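Local coordinates for myosin regulatory light chain (Physarum polycephalum, PDB 2BL0), which serves as a calcium-binding light chain of myosin II, holding one calcium ion in an EF-hand loop, at residues Val22-Leu27 with Thr45-Leu50; Ile93-Leu98 with Gly127-Glu132; Glu116-Val121 with Glu132-Met137. One frame throughout, in Å; residues are numbered along the deposited sequence.

Interaction 1 of 3, residues Val22-Leu27 with Thr45-Leu50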
loop_
_atom_site.group_PDB
_atom_site.type_symbol
_atom_site.label_atom_id
_atom_site.label_comp_id
_atom_site.label_asym_id
_atom_site.label_seq_id
_atom_site.Cartn_x
_atom_site.Cartn_y
_atom_site.Cartn_z
ATOM N N VAL B 22 -18.362 5.833 -2.222
ATOM C CA VAL B 22 -17.919 6.113 -0.862
ATOM C C VAL B 22 -18.914 7.099 -0.274
ATOM O O VAL B 22 -19.370 8.003 -0.970
ATOM C CB VAL B 22 -16.466 6.662 -0.841
ATOM C CG1 VAL B 22 -16.117 7.197 0.503
ATOM C CG2 VAL B 22 -15.474 5.566 -1.260
ATOM N N SER B 23 -19.296 6.890 0.984
ATOM C CA SER B 23 -20.266 7.748 1.661
ATOM C C SER B 23 -19.781 9.175 1.650
ATOM O O SER B 23 -18.599 9.419 1.812
ATOM C CB SER B 23 -20.446 7.325 3.124
ATOM O OG SER B 23 -21.210 8.298 3.832
ATOM N N ILE B 24 -20.707 10.110 1.465
ATOM C CA ILE B 24 -20.394 11.534 1.529
ATOM C C ILE B 24 -19.832 11.943 2.885
ATOM O O ILE B 24 -19.088 12.923 2.970
ATOM C CB ILE B 24 -21.663 12.378 1.184
ATOM C CG1 ILE B 24 -21.266 13.822 0.850
ATOM C CG2 ILE B 24 -22.668 12.358 2.338
ATOM C CD1 ILE B 24 -20.626 13.992 -0.511
ATOM N N GLU B 25 -20.174 11.197 3.945
ATOM C CA GLU B 25 -19.661 11.472 5.283
ATOM C C GLU B 25 -18.177 11.212 5.420
ATOM O O GLU B 25 -17.551 11.661 6.387
ATOM C CB GLU B 25 -20.403 10.658 6.336
ATOM C CG GLU B 25 -21.904 10.910 6.376
ATOM C CD GLU B 25 -22.275 12.364 6.628
ATOM O OE1 GLU B 25 -23.388 12.774 6.194
ATOM O OE2 GLU B 25 -21.490 13.104 7.269
ATOM N N GLU B 26 -17.614 10.485 4.456
ATOM C CA GLU B 26 -16.184 10.266 4.411
ATOM C C GLU B 26 -15.403 11.146 3.435
ATOM O O GLU B 26 -14.200 11.003 3.329
ATOM C CB GLU B 26 -15.908 8.808 4.052
ATOM C CG GLU B 26 -16.521 7.794 5.003
ATOM C CD GLU B 26 -15.821 7.747 6.343
ATOM O OE1 GLU B 26 -14.691 8.258 6.443
ATOM O OE2 GLU B 26 -16.406 7.180 7.300
ATOM N N LEU B 27 -16.061 12.057 2.731
ATOM C CA LEU B 27 -15.371 12.901 1.767
ATOM C C LEU B 27 -14.287 13.726 2.435
ATOM O O LEU B 27 -13.187 13.788 1.946
ATOM C CB LEU B 27 -16.372 13.815 1.035
ATOM C CG LEU B 27 -15.793 14.770 -0.026
ATOM C CD1 LEU B 27 -15.022 14.045 -1.130
ATOM C CD2 LEU B 27 -16.894 15.619 -0.629
ATOM N N THR B 45 -20.058 23.353 1.873
ATOM C CA THR B 45 -20.411 23.898 0.562
ATOM C C THR B 45 -20.210 22.853 -0.527
ATOM O O THR B 45 -21.085 22.653 -1.395
ATOM C CB THR B 45 -19.582 25.150 0.282
ATOM O OG1 THR B 45 -19.916 26.145 1.253
ATOM C CG2 THR B 45 -19.917 25.743 -1.075
ATOM N N ILE B 46 -19.085 22.141 -0.453
ATOM C CA ILE B 46 -18.796 21.089 -1.423
ATOM C C ILE B 46 -19.849 19.987 -1.352
ATOM O O ILE B 46 -20.426 19.595 -2.370
ATOM C CB ILE B 46 -17.384 20.515 -1.222
ATOM C CG1 ILE B 46 -16.329 21.573 -1.503
ATOM C CG2 ILE B 46 -17.183 19.307 -2.180
ATOM C CD1 ILE B 46 -14.916 21.231 -0.979
ATOM N N LYS B 47 -20.116 19.488 -0.151
ATOM C CA LYS B 47 -21.155 18.467 0.024
ATOM C C LYS B 47 -22.524 18.916 -0.514
ATOM O O LYS B 47 -23.244 18.143 -1.130
ATOM C CB LYS B 47 -21.255 18.057 1.502
ATOM C CG LYS B 47 -20.093 17.173 1.953
ATOM C CD LYS B 47 -19.978 16.990 3.450
ATOM C CE LYS B 47 -21.001 16.015 4.015
ATOM N NZ LYS B 47 -21.158 16.205 5.511
ATOM N N GLY B 48 -22.880 20.171 -0.275
ATOM C CA GLY B 48 -24.175 20.676 -0.700
ATOM C C GLY B 48 -24.244 20.692 -2.220
ATOM O O GLY B 48 -25.304 20.396 -2.814
ATOM N N GLN B 49 -23.126 21.054 -2.852
ATOM C CA GLN B 49 -23.069 21.103 -4.314
ATOM C C GLN B 49 -23.208 19.717 -4.912
ATOM O O GLN B 49 -23.859 19.544 -5.942
ATOM C CB GLN B 49 -21.812 21.830 -4.802
ATOM C CG GLN B 49 -21.890 23.337 -4.634
ATOM C CD GLN B 49 -20.683 24.072 -5.181
ATOM O OE1 GLN B 49 -19.639 23.406 -5.410
ATOM N NE2 GLN B 49 -20.749 25.316 -5.402
ATOM N N LEU B 50 -22.627 18.711 -4.258
ATOM C CA LEU B 50 -22.739 17.347 -4.734
ATOM C C LEU B 50 -24.180 16.824 -4.617
ATOM O O LEU B 50 -24.590 16.010 -5.440
ATOM C CB LEU B 50 -21.764 16.428 -3.989
ATOM C CG LEU B 50 -20.285 16.738 -4.221
ATOM C CD1 LEU B 50 -19.433 15.748 -3.472
ATOM C CD2 LEU B 50 -19.939 16.743 -5.707
#
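I24 and K47 mark the closest backbone approach, with CA atoms 7.1 Å apart, where the 3-10 segment 24-26 that follows strand 22-23 faces the C-terminal half of helix 40-50. I24 is the main apolar group on its side. Its CG1 lies 3.7 Å from CG of K47. The next carbon, I24 CD1, reaches L50 CD1 at 3.6 Å, so one isoleucine branch touches both helix residues. K47 packs with its methylenes before its charge comes into play. The lysine chain passes obliquely over I24, and a bend at chi3 (76°) sets CE beside the turn, 3.8 Å from the carbonyl O of I24.

Beyond CE, K47 NZ meets E25 OE2 at 3.6 Å in a long salt bridge. The two side chains cross at about a right angle. The CB of E25 points away from the helix, but a bend at chi2 (-58°) turns the carboxylate carbon back, and the ion pair lies at the exposed margin beside I24. The turn is shaped locally by an ST turn, in which S23 OG accepts from E25 N at 3.1 Å. On the buried side L27 CD2 and L50 CD1 meet tip to tip at 3.8 Å, and L27 CD2 also touches CG2 of I46 at 4.0 Å.

Segment 22-27 belongs to EF-hand 1, where the loop leads into helix 27-33, and it holds E26, a predicted calcium ligand. Strand 22-23 lies antiparallel to strand 54-55, with backbone bonds joining V22 to F55 and I24 to K53. Helix 57-64 closes the apolar side through F60 on L27, V63 on I46 and T59 on L50, while F11 and F14 of helix 4-14 cover V22.

Interaction 2 of 3, residues Ile93-Leu98 with Gly127-Glu132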
loop_
_atom_site.group_PDB
_atom_site.type_symbol
_atom_site.label_atom_id
_atom_site.label_comp_id
_atom_site.label_asym_id
_atom_site.label_seq_id
_atom_site.Cartn_x
_atom_site.Cartn_y
_atom_site.Cartn_z
ATOM N N ILE B 93 1.882 28.200 24.461
ATOM C CA ILE B 93 0.519 28.251 24.938
ATOM C C ILE B 93 0.371 27.088 25.935
ATOM O O ILE B 93 1.076 26.083 25.839
ATOM C CB ILE B 93 -0.447 28.131 23.736
ATOM C CG1 ILE B 93 -1.866 28.558 24.134
ATOM C CG2 ILE B 93 -0.356 26.749 23.083
ATOM C CD1 ILE B 93 -2.939 27.664 23.712
ATOM N N GLN B 94 -0.496 27.240 26.919
ATOM C CA GLN B 94 -0.757 26.133 27.838
ATOM C C GLN B 94 -1.527 25.036 27.106
ATOM O O GLN B 94 -2.514 25.312 26.421
ATOM C CB GLN B 94 -1.507 26.648 29.060
ATOM C CG GLN B 94 -0.678 27.628 29.899
ATOM C CD GLN B 94 0.610 27.013 30.424
ATOM O OE1 GLN B 94 1.705 27.344 29.943
ATOM N NE2 GLN B 94 0.488 26.125 31.436
ATOM N N GLU B 95 -1.079 23.787 27.225
ATOM C CA GLU B 95 -1.825 22.700 26.583
ATOM C C GLU B 95 -3.294 22.694 27.007
ATOM O O GLU B 95 -4.159 22.398 26.199
ATOM C CB GLU B 95 -1.232 21.330 26.820
ATOM C CG GLU B 95 -1.923 20.284 25.953
ATOM C CD GLU B 95 -1.302 18.919 26.077
ATOM O OE1 GLU B 95 -1.929 18.022 26.671
ATOM O OE2 GLU B 95 -0.189 18.749 25.554
ATOM N N ALA B 96 -3.585 23.043 28.254
ATOM C CA ALA B 96 -4.975 23.063 28.707
ATOM C C ALA B 96 -5.815 24.034 27.904
ATOM O O ALA B 96 -6.969 23.748 27.621
ATOM C CB ALA B 96 -5.068 23.432 30.168
ATOM N N GLU B 97 -5.261 25.202 27.588
ATOM C CA GLU B 97 -6.021 26.169 26.802
ATOM C C GLU B 97 -6.237 25.660 25.381
ATOM O O GLU B 97 -7.366 25.716 24.888
ATOM C CB GLU B 97 -5.381 27.559 26.803
ATOM C CG GLU B 97 -6.292 28.646 26.218
ATOM C CD GLU B 97 -7.719 28.628 26.758
ATOM O OE1 GLU B 97 -7.968 28.179 27.916
ATOM O OE2 GLU B 97 -8.620 29.085 26.020
ATOM N N LEU B 98 -5.177 25.142 24.764
ATOM C CA LEU B 98 -5.235 24.511 23.438
ATOM C C LEU B 98 -6.332 23.454 23.366
ATOM O O LEU B 98 -7.153 23.469 22.443
ATOM C CB LEU B 98 -3.886 23.871 23.085
ATOM C CG LEU B 98 -3.770 23.201 21.704
ATOM C CD1 LEU B 98 -4.136 24.188 20.622
ATOM C CD2 LEU B 98 -2.410 22.578 21.477
ATOM N N GLY B 127 3.232 23.062 32.084
ATOM C CA GLY B 127 2.086 22.768 31.246
ATOM C C GLY B 127 2.072 23.492 29.918
ATOM O O GLY B 127 1.023 23.553 29.284
ATOM N N ALA B 128 3.225 24.010 29.499
ATOM C CA ALA B 128 3.349 24.814 28.276
ATOM C C ALA B 128 3.769 23.952 27.088
ATOM O O ALA B 128 4.545 23.011 27.230
ATOM C CB ALA B 128 4.391 25.931 28.474
ATOM N N ILE B 129 3.278 24.310 25.908
ATOM C CA ILE B 129 3.696 23.670 24.664
ATOM C C ILE B 129 4.188 24.743 23.711
ATOM O O ILE B 129 3.723 25.874 23.744
ATOM C CB ILE B 129 2.563 22.836 24.015
ATOM C CG1 ILE B 129 1.395 23.716 23.578
ATOM C CG2 ILE B 129 2.075 21.771 24.977
ATOM C CD1 ILE B 129 1.364 24.005 22.116
ATOM N N ASN B 130 5.131 24.379 22.862
ATOM C CA ASN B 130 5.648 25.308 21.871
ATOM C C ASN B 130 4.763 25.209 20.649
ATOM O O ASN B 130 4.745 24.169 19.973
ATOM C CB ASN B 130 7.100 24.959 21.533
ATOM C CG ASN B 130 7.719 25.916 20.534
ATOM O OD1 ASN B 130 7.375 25.885 19.364
ATOM N ND2 ASN B 130 8.671 26.754 20.992
ATOM N N TYR B 131 4.028 26.283 20.356
ATOM C CA TYR B 131 3.001 26.209 19.333
ATOM C C TYR B 131 3.572 26.178 17.925
ATOM O O TYR B 131 2.978 25.576 17.071
ATOM C CB TYR B 131 1.909 27.285 19.502
ATOM C CG TYR B 131 2.383 28.709 19.564
ATOM C CD1 TYR B 131 2.893 29.345 18.445
ATOM C CD2 TYR B 131 2.310 29.433 20.748
ATOM C CE1 TYR B 131 3.328 30.681 18.501
ATOM C CE2 TYR B 131 2.745 30.761 20.822
ATOM C CZ TYR B 131 3.248 31.377 19.686
ATOM O OH TYR B 131 3.680 32.678 19.757
ATOM N N GLU B 132 4.719 26.806 17.657
ATOM C CA GLU B 132 5.335 26.637 16.337
ATOM C C GLU B 132 5.715 25.175 16.056
ATOM O O GLU B 132 5.569 24.698 14.916
ATOM C CB GLU B 132 6.544 27.546 16.176
ATOM C CG GLU B 132 7.028 27.632 14.727
ATOM C CD GLU B 132 7.922 26.476 14.277
ATOM O OE1 GLU B 132 8.633 25.897 15.125
ATOM O OE2 GLU B 132 7.920 26.162 13.047
HETATM O O HOH W 1 -1.534 23.099 30.422
#
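The short antiparallel sheet of a paired EF-hand brings I93 and I129 together as a hydrogen-bonded pair. I93 N donates to I129 O at 3.1 Å. The return bond, I129 N to I93 O, is shorter at 2.8 Å and nearly straight, with 167° at the hydrogen. A third backbone bond runs from E95 N, at the start of helix 95-104, to G127 O at 3.0 Å. G127 O also accepts from a water 2.8 Å away, which links it to A96 N, so this carbonyl takes one bond from the helix start directly and a second through solvent.

The two isoleucine side chains lie side by side, pointing the same way. CG1 of I129 is held between its own backbone N and carbonyl carbon (chi1 64°), which places it against I93 CG2 and the I93 carbonyl oxygen. Packing is tight here: I93 CG2 and I129 CD1 are 3.4 Å apart, and chi2 of I129 (102°) is far from staggered. The other branch, I129 CG2, meets E95 CB at 3.8 Å, while I129 CD1 reaches L98 CD2 at 4.1 Å.

Y131 presents its ring edge to I93 N, and its hydroxyl is hydrogen-bonded to D86, an inferred calcium ligand. The ring of F82 from helix 75-85 lies nearly parallel to that of Y131. I93 is the eighth residue of the loop running from D86 to E97, the position from which EF-hand loops characteristically pair backbone to backbone with their partner loop.

Interaction 3 of 3, residues Glu116-Val121 with Glu132-Met137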
loop_
_atom_site.group_PDB
_atom_site.type_symbol
_atom_site.label_atom_id
_atom_site.label_comp_id
_atom_site.label_asym_id
_atom_site.label_seq_id
_atom_site.Cartn_x
_atom_site.Cartn_y
_atom_site.Cartn_z
ATOM N N GLU B 116 -5.243 12.034 20.096
ATOM C CA GLU B 116 -4.251 11.551 19.138
ATOM C C GLU B 116 -3.248 12.654 18.809
ATOM O O GLU B 116 -2.044 12.403 18.688
ATOM C CB GLU B 116 -4.928 11.032 17.867
ATOM C CG GLU B 116 -4.136 9.933 17.173
ATOM C CD GLU B 116 -4.938 9.218 16.097
ATOM O OE1 GLU B 116 -6.184 9.273 16.140
ATOM O OE2 GLU B 116 -4.313 8.607 15.205
ATOM N N LEU B 117 -3.755 13.874 18.683
ATOM C CA LEU B 117 -2.927 15.063 18.455
ATOM C C LEU B 117 -1.970 15.326 19.607
ATOM O O LEU B 117 -0.784 15.624 19.389
ATOM C CB LEU B 117 -3.813 16.288 18.257
ATOM C CG LEU B 117 -4.554 16.308 16.916
ATOM C CD1 LEU B 117 -5.833 17.094 17.039
ATOM C CD2 LEU B 117 -3.676 16.913 15.829
ATOM N N MET B 118 -2.471 15.194 20.831
ATOM C CA MET B 118 -1.695 15.580 22.015
ATOM C C MET B 118 -0.702 14.506 22.424
ATOM O O MET B 118 0.254 14.786 23.163
ATOM C CB MET B 118 -2.604 15.924 23.197
ATOM C CG MET B 118 -3.423 17.171 23.010
ATOM S SD MET B 118 -2.441 18.642 22.595
ATOM C CE MET B 118 -3.097 19.039 21.054
ATOM N N LYS B 119 -0.892 13.286 21.929
ATOM C CA LYS B 119 0.042 12.203 22.233
ATOM C C LYS B 119 1.460 12.509 21.718
ATOM O O LYS B 119 2.437 12.001 22.261
ATOM C CB LYS B 119 -0.480 10.891 21.635
ATOM C CG LYS B 119 0.150 9.617 22.196
ATOM C CD LYS B 119 -0.792 8.390 22.094
ATOM C CE LYS B 119 -1.453 8.246 20.722
ATOM N NZ LYS B 119 -2.531 7.198 20.661
ATOM N N GLU B 120 1.571 13.349 20.687
ATOM C CA GLU B 120 2.842 13.588 19.993
ATOM C C GLU B 120 3.436 14.946 20.405
ATOM O O GLU B 120 4.432 15.409 19.819
ATOM C CB GLU B 120 2.643 13.516 18.460
ATOM C CG GLU B 120 2.695 12.107 17.859
ATOM C CD GLU B 120 3.146 12.068 16.393
ATOM O OE1 GLU B 120 2.931 11.030 15.730
ATOM O OE2 GLU B 120 3.706 13.071 15.886
ATOM N N VAL B 121 2.866 15.537 21.467
ATOM C CA VAL B 121 3.153 16.903 21.864
ATOM C C VAL B 121 3.842 16.989 23.226
ATOM O O VAL B 121 3.302 16.558 24.250
ATOM C CB VAL B 121 1.855 17.725 21.883
ATOM C CG1 VAL B 121 2.074 19.086 22.513
ATOM C CG2 VAL B 121 1.327 17.850 20.480
ATOM N N GLU B 132 4.719 26.806 17.657
ATOM C CA GLU B 132 5.335 26.637 16.337
ATOM C C GLU B 132 5.715 25.175 16.056
ATOM O O GLU B 132 5.569 24.698 14.916
ATOM C CB GLU B 132 6.544 27.546 16.176
ATOM C CG GLU B 132 7.028 27.632 14.727
ATOM C CD GLU B 132 7.922 26.476 14.277
ATOM O OE1 GLU B 132 8.633 25.897 15.125
ATOM O OE2 GLU B 132 7.920 26.162 13.047
ATOM N N SER B 133 6.176 24.453 17.071
ATOM C CA SER B 133 6.471 23.023 16.909
ATOM C C SER B 133 5.177 22.259 16.612
ATOM O O SER B 133 5.183 21.310 15.843
ATOM C CB SER B 133 7.152 22.419 18.142
ATOM O OG SER B 133 8.434 23.007 18.371
ATOM N N PHE B 134 4.070 22.698 17.208
ATOM C CA PHE B 134 2.770 22.074 16.982
ATOM C C PHE B 134 2.323 22.333 15.548
ATOM O O PHE B 134 1.921 21.407 14.858
ATOM C CB PHE B 134 1.747 22.582 18.017
ATOM C CG PHE B 134 0.367 21.953 17.879
ATOM C CD1 PHE B 134 0.160 20.617 18.180
ATOM C CD2 PHE B 134 -0.707 22.705 17.410
ATOM C CE1 PHE B 134 -1.117 20.036 18.041
ATOM C CE2 PHE B 134 -1.974 22.148 17.284
ATOM C CZ PHE B 134 -2.181 20.818 17.580
ATOM N N VAL B 135 2.442 23.579 15.093
ATOM C CA VAL B 135 2.141 23.945 13.712
ATOM C C VAL B 135 3.037 23.138 12.780
ATOM O O VAL B 135 2.587 22.559 11.800
ATOM C CB VAL B 135 2.323 25.468 13.477
ATOM C CG1 VAL B 135 2.164 25.807 12.005
ATOM C CG2 VAL B 135 1.322 26.250 14.349
ATOM N N ASP B 136 4.309 23.040 13.109
ATOM C CA ASP B 136 5.224 22.285 12.262
ATOM C C ASP B 136 4.797 20.819 12.133
ATOM O O ASP B 136 4.852 20.238 11.031
ATOM C CB ASP B 136 6.658 22.399 12.787
ATOM C CG ASP B 136 7.631 21.589 11.974
ATOM O OD1 ASP B 136 7.634 20.352 12.120
ATOM O OD2 ASP B 136 8.415 22.089 11.152
ATOM N N MET B 137 4.376 20.227 13.244
ATOM C CA MET B 137 3.868 18.862 13.237
ATOM C C MET B 137 2.636 18.767 12.320
ATOM O O MET B 137 2.529 17.849 11.515
ATOM C CB MET B 137 3.533 18.408 14.671
ATOM C CG MET B 137 2.968 17.004 14.774
ATOM S SD MET B 137 2.349 16.574 16.412
ATOM C CE MET B 137 0.710 17.195 16.359
#
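F134 and M137 both hold CG anti to the backbone N (chi1 -178° and 179°), which sets CG of each on the side of 116-121. The M137 chain runs extended until a bend at chi3 (86°) swings the terminal methyl to L117, where CE comes within 3.7 Å of the carbonyl O. The same methyl touches L117 CD2 at 4.4 Å and V121 CG2 at 4.2 Å, so it sits among three groups of the opposing segment. Behind it, M137 SD rests on CB of E120 at 3.7 Å.

Two side chains of 116-121 reach the F134 ring. V121 CG2 comes to the ring edge, near its plane, at 3.8 Å from CD1. M118 runs at about a right angle to the phenylalanine side chain, and its CE meets F134 CE1 at 3.7 Å from an oblique direction. A type I turn from M118 to V121, closed by V121 N bonded to M118 O at 3.2 Å, brings V121 round to face the helix.

Helices 111-118 and 131-140 flank the loop of EF-hand 3, and the contact packs one against the other. F82 of helix 75-85 also packs on F134, and aromatic packing from another protein chain covers L117, E120 and M137.

Across the two segments the contacts are mainly between carbon and sulphur atoms, with one methyl against a carbonyl oxygen and no hydrogen bond. Cohesion therefore depends on shape and dispersion, to which the polarisable sulphur of M137 would contribute, and the two flexible methionines can fit their methyls to neighbouring surfaces.

In the fold
Interactions 2 and 3 form one continuous unit in the C-terminal EF-hand pair, their centres 10 Å apart. Several packings join them, among them L98 CD2 at 3.6 Å from M118 CE and I129 CG2 at 3.6 Å from V121 CG1. M118 thus lies between F134 and helix 95-104, and V121 between F134 and I129 of the sheet. Interaction 1 is separate, on the opposite side of the chain's centre, about 34 Å from interaction 2 and 28 Å from interaction 3 between centres. The bound calcium ion is about 12 Å from its I24 side chain. Segments 22-27 and 93-98 each carry a twelfth-position loop glutamate, E26 of the predicted first site and E97 of the inferred second.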